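Local coordinates for membrane lipoprotein family protein (Aeropyrum pernix, PDB 4PEV), which probably serves as the adenosine-binding, substrate-capturing lipoprotein of an ABC transporter of the BMP (PnrA-like) family, at residues C[275-280]-C[292-297]; C[282-287]-C[337-342]. All blocks are in the same frame, centred on the assembly; numbering follows the deposited sequence.

Interaction 1: residues C[275-280]-C[292-297]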
ATOM      1  N   ILE C 275     -23.612   6.673  -5.853  1.00 30.74           N
ATOM      2  CA  ILE C 275     -22.820   7.035  -4.680  1.00 29.98           C
ATOM      3  C   ILE C 275     -21.796   5.943  -4.377  1.00 28.70           C
ATOM      4  O   ILE C 275     -22.166   4.871  -3.880  1.00 29.61           O
ATOM      5  CB  ILE C 275     -23.721   7.287  -3.457  1.00 30.00           C
ATOM      6  CG1 ILE C 275     -24.551   8.555  -3.694  1.00 30.74           C
ATOM      7  CG2 ILE C 275     -22.884   7.413  -2.189  1.00 30.03           C
ATOM      8  CD1 ILE C 275     -25.729   8.720  -2.744  1.00 32.20           C
ATOM      9  N   ALA C 276     -20.523   6.230  -4.677  1.00 26.31           N
ATOM     10  CA  ALA C 276     -19.406   5.300  -4.456  1.00 25.76           C
ATOM     11  C   ALA C 276     -18.119   6.035  -4.108  1.00 25.54           C
ATOM     12  O   ALA C 276     -17.927   7.172  -4.495  1.00 24.67           O
ATOM     13  CB  ALA C 276     -19.180   4.433  -5.690  1.00 25.45           C
ATOM     14  N   PHE C 277     -17.217   5.363  -3.408  1.00 27.04           N
ATOM     15  CA  PHE C 277     -15.983   5.999  -2.958  1.00 29.18           C
ATOM     16  C   PHE C 277     -14.777   5.092  -3.135  1.00 29.12           C
ATOM     17  O   PHE C 277     -14.905   3.873  -3.089  1.00 29.36           O
ATOM     18  CB  PHE C 277     -16.107   6.385  -1.487  1.00 31.20           C
ATOM     19  CG  PHE C 277     -17.162   7.414  -1.223  1.00 32.76           C
ATOM     20  CD1 PHE C 277     -16.889   8.762  -1.391  1.00 34.02           C
ATOM     21  CD2 PHE C 277     -18.431   7.035  -0.805  1.00 34.07           C
ATOM     22  CE1 PHE C 277     -17.871   9.713  -1.153  1.00 35.02           C
ATOM     23  CE2 PHE C 277     -19.415   7.982  -0.565  1.00 34.12           C
ATOM     24  CZ  PHE C 277     -19.131   9.320  -0.739  1.00 34.34           C
ATOM     25  N   SER C 278     -13.610   5.699  -3.332  1.00 28.31           N
ATOM     26  CA  SER C 278     -12.374   4.963  -3.482  1.00 28.29           C
ATOM     27  C   SER C 278     -11.502   5.206  -2.255  1.00 29.89           C
ATOM     28  O   SER C 278     -11.659   6.206  -1.552  1.00 32.03           O
ATOM     29  CB  SER C 278     -11.631   5.408  -4.748  1.00 28.45           C
ATOM     30  OG  SER C 278     -12.350   5.107  -5.937  1.00 28.35           O
ATOM     31  N   ILE C 279     -10.580   4.284  -2.013  1.00 30.91           N
ATOM     32  CA  ILE C 279      -9.607   4.395  -0.934  1.00 31.51           C
ATOM     33  C   ILE C 279      -8.173   4.172  -1.456  1.00 30.51           C
ATOM     34  O   ILE C 279      -7.860   3.118  -2.015  1.00 29.47           O
ATOM     35  CB  ILE C 279      -9.924   3.389   0.187  1.00 33.20           C
ATOM     36  CG1 ILE C 279     -11.390   3.581   0.636  1.00 36.06           C
ATOM     37  CG2 ILE C 279      -8.914   3.530   1.330  1.00 32.54           C
ATOM     38  CD1 ILE C 279     -11.840   2.722   1.810  1.00 36.89           C
ATOM     39  N   GLY C 280      -7.317   5.179  -1.261  1.00 29.44           N
ATOM     40  CA  GLY C 280      -5.951   5.165  -1.775  1.00 28.99           C
ATOM     41  C   GLY C 280      -5.016   4.302  -0.964  1.00 28.07           C
ATOM     42  O   GLY C 280      -5.313   3.956   0.176  1.00 29.58           O
ATOM     43  N   THR C 292     -14.334  11.613  -4.762  1.00 31.03           N
ATOM     44  CA  THR C 292     -14.483  10.155  -4.610  1.00 30.64           C
ATOM     45  C   THR C 292     -13.376   9.449  -3.789  1.00 28.31           C
ATOM     46  O   THR C 292     -13.621   8.379  -3.222  1.00 27.54           O
ATOM     47  CB  THR C 292     -14.619   9.464  -5.990  1.00 31.63           C
ATOM     48  OG1 THR C 292     -13.414   9.638  -6.760  1.00 30.87           O
ATOM     49  CG2 THR C 292     -15.842  10.035  -6.761  1.00 32.02           C
ATOM     50  N   ILE C 293     -12.174  10.023  -3.736  1.00 26.23           N
ATOM     51  CA  ILE C 293     -11.060   9.379  -3.034  1.00 26.00           C
ATOM     52  C   ILE C 293     -11.036   9.940  -1.633  1.00 25.25           C
ATOM     53  O   ILE C 293     -10.440  10.967  -1.378  1.00 24.86           O
ATOM     54  CB  ILE C 293      -9.702   9.569  -3.752  1.00 24.97           C
ATOM     55  CG1 ILE C 293      -9.813   9.050  -5.183  1.00 25.58           C
ATOM     56  CG2 ILE C 293      -8.594   8.792  -3.048  1.00 23.77           C
ATOM     57  CD1 ILE C 293      -8.661   9.439  -6.088  1.00 26.15           C
ATOM     58  N   ILE C 294     -11.697   9.244  -0.725  1.00 25.98           N
ATOM     59  CA  ILE C 294     -12.030   9.821   0.578  1.00 26.91           C
ATOM     60  C   ILE C 294     -10.904   9.685   1.621  1.00 26.12           C
ATOM     61  O   ILE C 294     -10.822  10.485   2.542  1.00 26.49           O
ATOM     62  CB  ILE C 294     -13.361   9.222   1.080  1.00 27.80           C
ATOM     63  CG1 ILE C 294     -14.042  10.153   2.079  1.00 28.86           C
ATOM     64  CG2 ILE C 294     -13.159   7.830   1.658  1.00 29.19           C
ATOM     65  CD1 ILE C 294     -15.319   9.579   2.657  1.00 28.90           C
ATOM     66  N   ILE C 295     -10.038   8.690   1.462  1.00 26.10           N
ATOM     67  CA  ILE C 295      -8.976   8.418   2.422  1.00 27.36           C
ATOM     68  C   ILE C 295      -7.930   7.514   1.787  1.00 28.11           C
ATOM     69  O   ILE C 295      -8.186   6.907   0.760  1.00 28.98           O
ATOM     70  CB  ILE C 295      -9.540   7.764   3.714  1.00 27.79           C
ATOM     71  CG1 ILE C 295      -8.542   7.872   4.872  1.00 28.70           C
ATOM     72  CG2 ILE C 295      -9.921   6.310   3.477  1.00 27.44           C
ATOM     73  CD1 ILE C 295      -9.203   8.027   6.227  1.00 29.66           C
ATOM     74  N   SER C 296      -6.751   7.426   2.388  1.00 29.81           N
ATOM     75  CA  SER C 296      -5.691   6.570   1.861  1.00 30.81           C
ATOM     76  C   SER C 296      -4.971   5.836   2.980  1.00 31.94           C
ATOM     77  O   SER C 296      -4.615   6.441   4.003  1.00 33.39           O
ATOM     78  CB  SER C 296      -4.670   7.402   1.055  1.00 30.33           C
ATOM     79  OG  SER C 296      -5.293   8.123  -0.007  1.00 30.04           O
ATOM     80  N   GLY C 297      -4.754   4.538   2.792  1.00 33.28           N
ATOM     81  CA  GLY C 297      -3.800   3.808   3.629  1.00 34.76           C
ATOM     82  C   GLY C 297      -2.395   4.259   3.253  1.00 35.91           C
ATOM     83  O   GLY C 297      -2.086   4.392   2.071  1.00 38.35           O
TER
HETATM   84  O   HOH W   1     -11.896   7.527  -7.392  1.00 20.93           O

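Interaction 2: residues C[282-287]-C[337-342]. With ADN (adenosine), chain F.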
ATOM      1  N   ASP C 282      -0.598   3.557  -0.198  1.00 29.66           N
ATOM      2  CA  ASP C 282       0.856   3.780  -0.290  1.00 30.13           C
ATOM      3  C   ASP C 282       1.124   5.245  -0.061  1.00 29.36           C
ATOM      4  O   ASP C 282       1.605   5.610   1.012  1.00 31.35           O
ATOM      5  CB  ASP C 282       1.489   3.228  -1.585  1.00 30.47           C
ATOM      6  CG  ASP C 282       1.357   1.707  -1.694  1.00 31.82           C
ATOM      7  OD1 ASP C 282       1.566   1.049  -0.642  1.00 33.51           O
ATOM      8  OD2 ASP C 282       1.041   1.169  -2.799  1.00 29.33           O
ATOM      9  N   ALA C 283       0.799   6.084  -1.032  1.00 28.16           N
ATOM     10  CA  ALA C 283       0.770   7.524  -0.785  1.00 29.81           C
ATOM     11  C   ALA C 283      -0.664   7.916  -0.474  1.00 30.18           C
ATOM     12  O   ALA C 283      -1.581   7.092  -0.599  1.00 31.72           O
ATOM     13  CB  ALA C 283       1.274   8.301  -1.987  1.00 29.61           C
ATOM     14  N   SER C 284      -0.848   9.155  -0.026  1.00 28.45           N
ATOM     15  CA  SER C 284      -2.174   9.759   0.008  1.00 27.93           C
ATOM     16  C   SER C 284      -2.493  10.137  -1.426  1.00 26.60           C
ATOM     17  O   SER C 284      -1.799  10.980  -2.005  1.00 24.76           O
ATOM     18  CB  SER C 284      -2.230  11.016   0.898  1.00 27.71           C
ATOM     19  OG  SER C 284      -2.998  12.063   0.288  1.00 25.97           O
ATOM     20  N   GLN C 285      -3.551   9.541  -1.968  1.00 25.71           N
ATOM     21  CA  GLN C 285      -3.913   9.742  -3.365  1.00 27.13           C
ATOM     22  C   GLN C 285      -5.206  10.549  -3.556  1.00 26.91           C
ATOM     23  O   GLN C 285      -5.748  10.589  -4.658  1.00 25.39           O
ATOM     24  CB  GLN C 285      -4.015   8.383  -4.057  1.00 27.44           C
ATOM     25  CG  GLN C 285      -2.705   7.614  -4.047  1.00 28.28           C
ATOM     26  CD  GLN C 285      -2.861   6.200  -4.565  1.00 28.86           C
ATOM     27  OE1 GLN C 285      -3.500   5.362  -3.938  1.00 30.02           O
ATOM     28  NE2 GLN C 285      -2.275   5.929  -5.708  1.00 29.79           N
ATOM     29  N   GLU C 286      -5.668  11.208  -2.490  1.00 27.26           N
ATOM     30  CA  GLU C 286      -6.943  11.927  -2.507  1.00 28.43           C
ATOM     31  C   GLU C 286      -6.938  12.997  -3.582  1.00 28.12           C
ATOM     32  O   GLU C 286      -7.937  13.230  -4.266  1.00 29.04           O
ATOM     33  CB  GLU C 286      -7.233  12.555  -1.132  1.00 30.66           C
ATOM     34  CG  GLU C 286      -7.681  11.559  -0.049  1.00 32.59           C
ATOM     35  CD  GLU C 286      -6.550  10.947   0.764  1.00 32.70           C
ATOM     36  OE1 GLU C 286      -5.456  10.711   0.214  1.00 34.48           O
ATOM     37  OE2 GLU C 286      -6.775  10.673   1.959  1.00 33.25           O
ATOM     38  N   TRP C 287      -5.790  13.641  -3.729  1.00 27.56           N
ATOM     39  CA  TRP C 287      -5.587  14.687  -4.733  1.00 27.15           C
ATOM     40  C   TRP C 287      -5.983  14.275  -6.139  1.00 26.72           C
ATOM     41  O   TRP C 287      -6.295  15.130  -6.950  1.00 26.85           O
ATOM     42  CB  TRP C 287      -4.112  15.138  -4.736  1.00 27.32           C
ATOM     43  CG  TRP C 287      -3.181  14.070  -5.165  1.00 26.96           C
ATOM     44  CD1 TRP C 287      -2.516  13.208  -4.370  1.00 25.88           C
ATOM     45  CD2 TRP C 287      -2.851  13.722  -6.515  1.00 27.64           C
ATOM     46  NE1 TRP C 287      -1.785  12.344  -5.132  1.00 26.79           N
ATOM     47  CE2 TRP C 287      -1.969  12.641  -6.454  1.00 26.47           C
ATOM     48  CE3 TRP C 287      -3.214  14.240  -7.775  1.00 29.44           C
ATOM     49  CZ2 TRP C 287      -1.435  12.052  -7.588  1.00 27.29           C
ATOM     50  CZ3 TRP C 287      -2.689  13.660  -8.906  1.00 28.72           C
ATOM     51  CH2 TRP C 287      -1.805  12.570  -8.806  1.00 28.69           C
ATOM     52  N   GLU C 337      -2.490  17.201   6.930  1.00 48.69           N
ATOM     53  CA  GLU C 337      -1.194  17.672   6.461  1.00 50.81           C
ATOM     54  C   GLU C 337      -0.610  16.757   5.378  1.00 46.02           C
ATOM     55  O   GLU C 337      -0.049  17.238   4.391  1.00 46.48           O
ATOM     56  CB  GLU C 337      -0.223  17.868   7.638  1.00 55.67           C
ATOM     57  CG  GLU C 337       0.617  16.664   8.025  1.00 63.05           C
ATOM     58  CD  GLU C 337       1.809  17.054   8.882  1.00 72.22           C
ATOM     59  OE1 GLU C 337       1.596  17.669   9.953  1.00 81.39           O
ATOM     60  OE2 GLU C 337       2.958  16.746   8.484  1.00 73.20           O
ATOM     61  N   ILE C 338      -0.782  15.450   5.559  1.00 42.43           N
ATOM     62  CA  ILE C 338      -0.279  14.445   4.614  1.00 40.40           C
ATOM     63  C   ILE C 338      -1.004  14.628   3.262  1.00 36.78           C
ATOM     64  O   ILE C 338      -0.389  14.559   2.201  1.00 34.24           O
ATOM     65  CB  ILE C 338      -0.482  12.983   5.107  1.00 41.60           C
ATOM     66  CG1 ILE C 338      -0.146  12.787   6.605  1.00 45.10           C
ATOM     67  CG2 ILE C 338       0.335  12.028   4.256  1.00 42.32           C
ATOM     68  CD1 ILE C 338       1.282  12.394   6.944  1.00 47.25           C
ATOM     69  N   ILE C 339      -2.308  14.882   3.326  1.00 33.98           N
ATOM     70  CA  ILE C 339      -3.125  15.116   2.141  1.00 33.35           C
ATOM     71  C   ILE C 339      -2.645  16.330   1.364  1.00 33.35           C
ATOM     72  O   ILE C 339      -2.532  16.280   0.137  1.00 29.06           O
ATOM     73  CB  ILE C 339      -4.612  15.319   2.511  1.00 33.42           C
ATOM     74  CG1 ILE C 339      -5.213  14.004   2.983  1.00 34.30           C
ATOM     75  CG2 ILE C 339      -5.428  15.814   1.323  1.00 32.81           C
ATOM     76  CD1 ILE C 339      -6.530  14.162   3.703  1.00 35.52           C
ATOM     77  N   ARG C 340      -2.371  17.413   2.089  1.00 35.38           N
ATOM     78  CA  ARG C 340      -1.927  18.652   1.467  1.00 36.95           C
ATOM     79  C   ARG C 340      -0.507  18.483   0.922  1.00 34.93           C
ATOM     80  O   ARG C 340      -0.194  19.002  -0.134  1.00 33.82           O
ATOM     81  CB  ARG C 340      -2.002  19.823   2.460  1.00 40.86           C
ATOM     82  CG  ARG C 340      -1.753  21.195   1.824  1.00 45.31           C
ATOM     83  CD  ARG C 340      -1.922  22.370   2.792  1.00 48.20           C
ATOM     84  NE  ARG C 340      -1.995  21.957   4.202  1.00 51.57           N
ATOM     85  CZ  ARG C 340      -3.078  22.045   4.986  1.00 55.67           C
ATOM     86  NH1 ARG C 340      -4.224  22.553   4.527  1.00 55.86           N
ATOM     87  NH2 ARG C 340      -3.018  21.628   6.257  1.00 55.85           N
ATOM     88  N   TYR C 341       0.340  17.741   1.624  1.00 32.82           N
ATOM     89  CA  TYR C 341       1.725  17.539   1.187  1.00 33.44           C
ATOM     90  C   TYR C 341       1.851  16.900  -0.194  1.00 32.07           C
ATOM     91  O   TYR C 341       2.649  17.343  -1.035  1.00 29.67           O
ATOM     92  CB  TYR C 341       2.451  16.675   2.200  1.00 34.63           C
ATOM     93  CG  TYR C 341       3.819  16.215   1.781  1.00 36.79           C
ATOM     94  CD1 TYR C 341       4.923  17.056   1.888  1.00 39.61           C
ATOM     95  CD2 TYR C 341       4.021  14.916   1.330  1.00 38.49           C
ATOM     96  CE1 TYR C 341       6.192  16.619   1.532  1.00 41.17           C
ATOM     97  CE2 TYR C 341       5.278  14.465   0.981  1.00 39.57           C
ATOM     98  CZ  TYR C 341       6.360  15.317   1.076  1.00 41.21           C
ATOM     99  OH  TYR C 341       7.605  14.852   0.722  1.00 42.33           O
ATOM    100  N   PHE C 342       1.064  15.848  -0.415  1.00 31.53           N
ATOM    101  CA  PHE C 342       1.079  15.141  -1.691  1.00 29.39           C
ATOM    102  C   PHE C 342       0.351  15.922  -2.723  1.00 29.63           C
ATOM    103  O   PHE C 342       0.679  15.835  -3.891  1.00 30.41           O
ATOM    104  CB  PHE C 342       0.482  13.748  -1.561  1.00 28.85           C
ATOM    105  CG  PHE C 342       1.397  12.799  -0.880  1.00 27.41           C
ATOM    106  CD1 PHE C 342       2.478  12.278  -1.560  1.00 26.86           C
ATOM    107  CD2 PHE C 342       1.219  12.485   0.456  1.00 27.27           C
ATOM    108  CE1 PHE C 342       3.358  11.429  -0.926  1.00 27.56           C
ATOM    109  CE2 PHE C 342       2.088  11.628   1.103  1.00 27.82           C
ATOM    110  CZ  PHE C 342       3.163  11.097   0.408  1.00 28.05           C
TER
HETATM  111  O5' ADN F 501      -0.437  -0.745  -4.331  1.00 24.76           O
HETATM  112  C5' ADN F 501      -0.730  -1.708  -3.301  1.00 24.46           C
HETATM  113  C4' ADN F 501       0.437  -2.611  -2.890  1.00 25.00           C
HETATM  114  O4' ADN F 501       0.849  -3.474  -3.954  1.00 25.17           O
HETATM  115  C3' ADN F 501       1.727  -1.925  -2.450  1.00 25.42           C
HETATM  116  O3' ADN F 501       1.660  -1.457  -1.099  1.00 24.73           O
HETATM  117  C2' ADN F 501       2.763  -3.022  -2.668  1.00 25.15           C
HETATM  118  O2' ADN F 501       2.834  -3.957  -1.583  1.00 24.87           O
HETATM  119  C1' ADN F 501       2.251  -3.722  -3.899  1.00 25.20           C
HETATM  120  N9  ADN F 501       2.865  -3.170  -5.122  1.00 26.41           N
HETATM  121  C8  ADN F 501       2.520  -2.037  -5.778  1.00 26.73           C
HETATM  122  N7  ADN F 501       3.296  -1.848  -6.879  1.00 27.31           N
HETATM  123  C5  ADN F 501       4.149  -2.893  -6.927  1.00 28.16           C
HETATM  124  C6  ADN F 501       5.247  -3.347  -7.807  1.00 28.08           C
HETATM  125  N6  ADN F 501       5.589  -2.613  -8.883  1.00 28.70           N
HETATM  126  N1  ADN F 501       5.895  -4.496  -7.495  1.00 28.31           N
HETATM  127  C2  ADN F 501       5.573  -5.236  -6.412  1.00 27.77           C
HETATM  128  N3  ADN F 501       4.592  -4.887  -5.570  1.00 28.04           N
HETATM  129  C4  ADN F 501       3.865  -3.754  -5.766  1.00 27.80           C
HETATM  130  O   HOH W   2      -3.643  14.017  -1.392  1.00 15.59           O

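Interaction 1: residues C[275-280]-C[292-297]
Ser278 and Gly280 each pair through both N and O with 292-297, joining two neighbouring parallel strands of a mixed six-stranded sheet in a periplasmic-binding-protein fold. Ser278 N meets Thr292 O at 2.7 Å in an almost straight bond (172°), and Ile294 N returns to Ser278 O at 3.1 Å. The next rung skips a residue: Gly280 N bonds to Ile295 O rather than to Ile294 O. Three residue steps from Ile293 to Ser296 thus face two from Ser278 to Gly280, a beta bulge with Ile294 at a helical psi of -25°. Ile294 O turns instead to Arg369 of helix 358-372. Gly297 N closes the ladder on Gly280 O. On one face Ile279 and Ile295 lie side by side, CG2 to CG2 at 3.7 Å. On the other, Ser296 OG comes 3.5 Å from Gly280 CA, held by Glu286 and Gln285, while Met262, Phe263 and Val266 of helix 258-271 pack on Ser278. Phe277 CD1 lies 4.3 Å from Ile294 CB, beside helices 159-181 and 358-372. At the start of the ladder Thr292 OG1 hydrogen-bonds Asp289; a water also donates to Thr292 OG1 at 2.7 Å and hydrogen-bonds Ser278 OG at 2.9 Å.

Interaction 2: residues C[282-287]-C[337-342]
Phe342 presents one ring face to the chain leaving strand 277-282: Ala283 CB makes a CH-pi contact 4.2 Å from the centroid and 21° off the normal, and Ser284 N lies over the same face, also toward the rim. Tyr341 CD2 stands over the centre of the opposite face, and Ile338 CG2 meets the edge in plane. The Trp287 indole crosses the Phe342 side chain at a slant, its CD1 4.1 Å from Phe342 CB; Phe342 O and Gln285 O lie over its faces.

The polar link is a water at the edge of the indole, which donates to Ser284 OG at 2.7 Å and to Ile339 O at 2.9 Å and accepts from the backbone N of Trp287, tying loop to helix. Ser284 OG in turn donates to Glu286 OE1 at 2.8 Å, meeting the carboxylate from above its plane (47° out). The Glu286 chain is bent at chi2 (90°), which turns CD out of the extended line; the side chain crosses Ile339 at about a right angle, OE2 lying 3.8 Å from Ile339 CG1. This buried carboxylate has further partners in Ser296, Ser334 and Arg369, an environment that would tend to keep it ionised. At the head of the loop Asp282 binds adenosine, OD1 accepting from O3' and OD2 from O5'.

Helix 336-348 thus packs on the loop between strands 277-282 and 293-299, with Met72 of helix 69-84 touching Ala283 and Phe342, and helix 358-372 covering Ile339 and Glu286.

In the fold
The two contacts interleave along the chain, in the order 275-280, 282-287, 292-297 and 337-342, with centres 12 Å apart. Interaction 1 joins adjacent strands within the mixed sheet; interaction 2 packs the loop connecting those strands against helix 336-348. They meet directly: Ser296 OG bonds to Glu286 OE1, and Gly297 O accepts from Asp282 N, so strand pairing continues up to the ligand-binding aspartate. Helix 358-372 touches both, Arg369 reaching Ile294 O and Glu286. Asp282 and Lys299, at the C-terminal ends of the two strands, both hydrogen-bond adenosine, while Asp142 reaches it from the end of a strand in the other sheet, consistent with ligand held between two lobes.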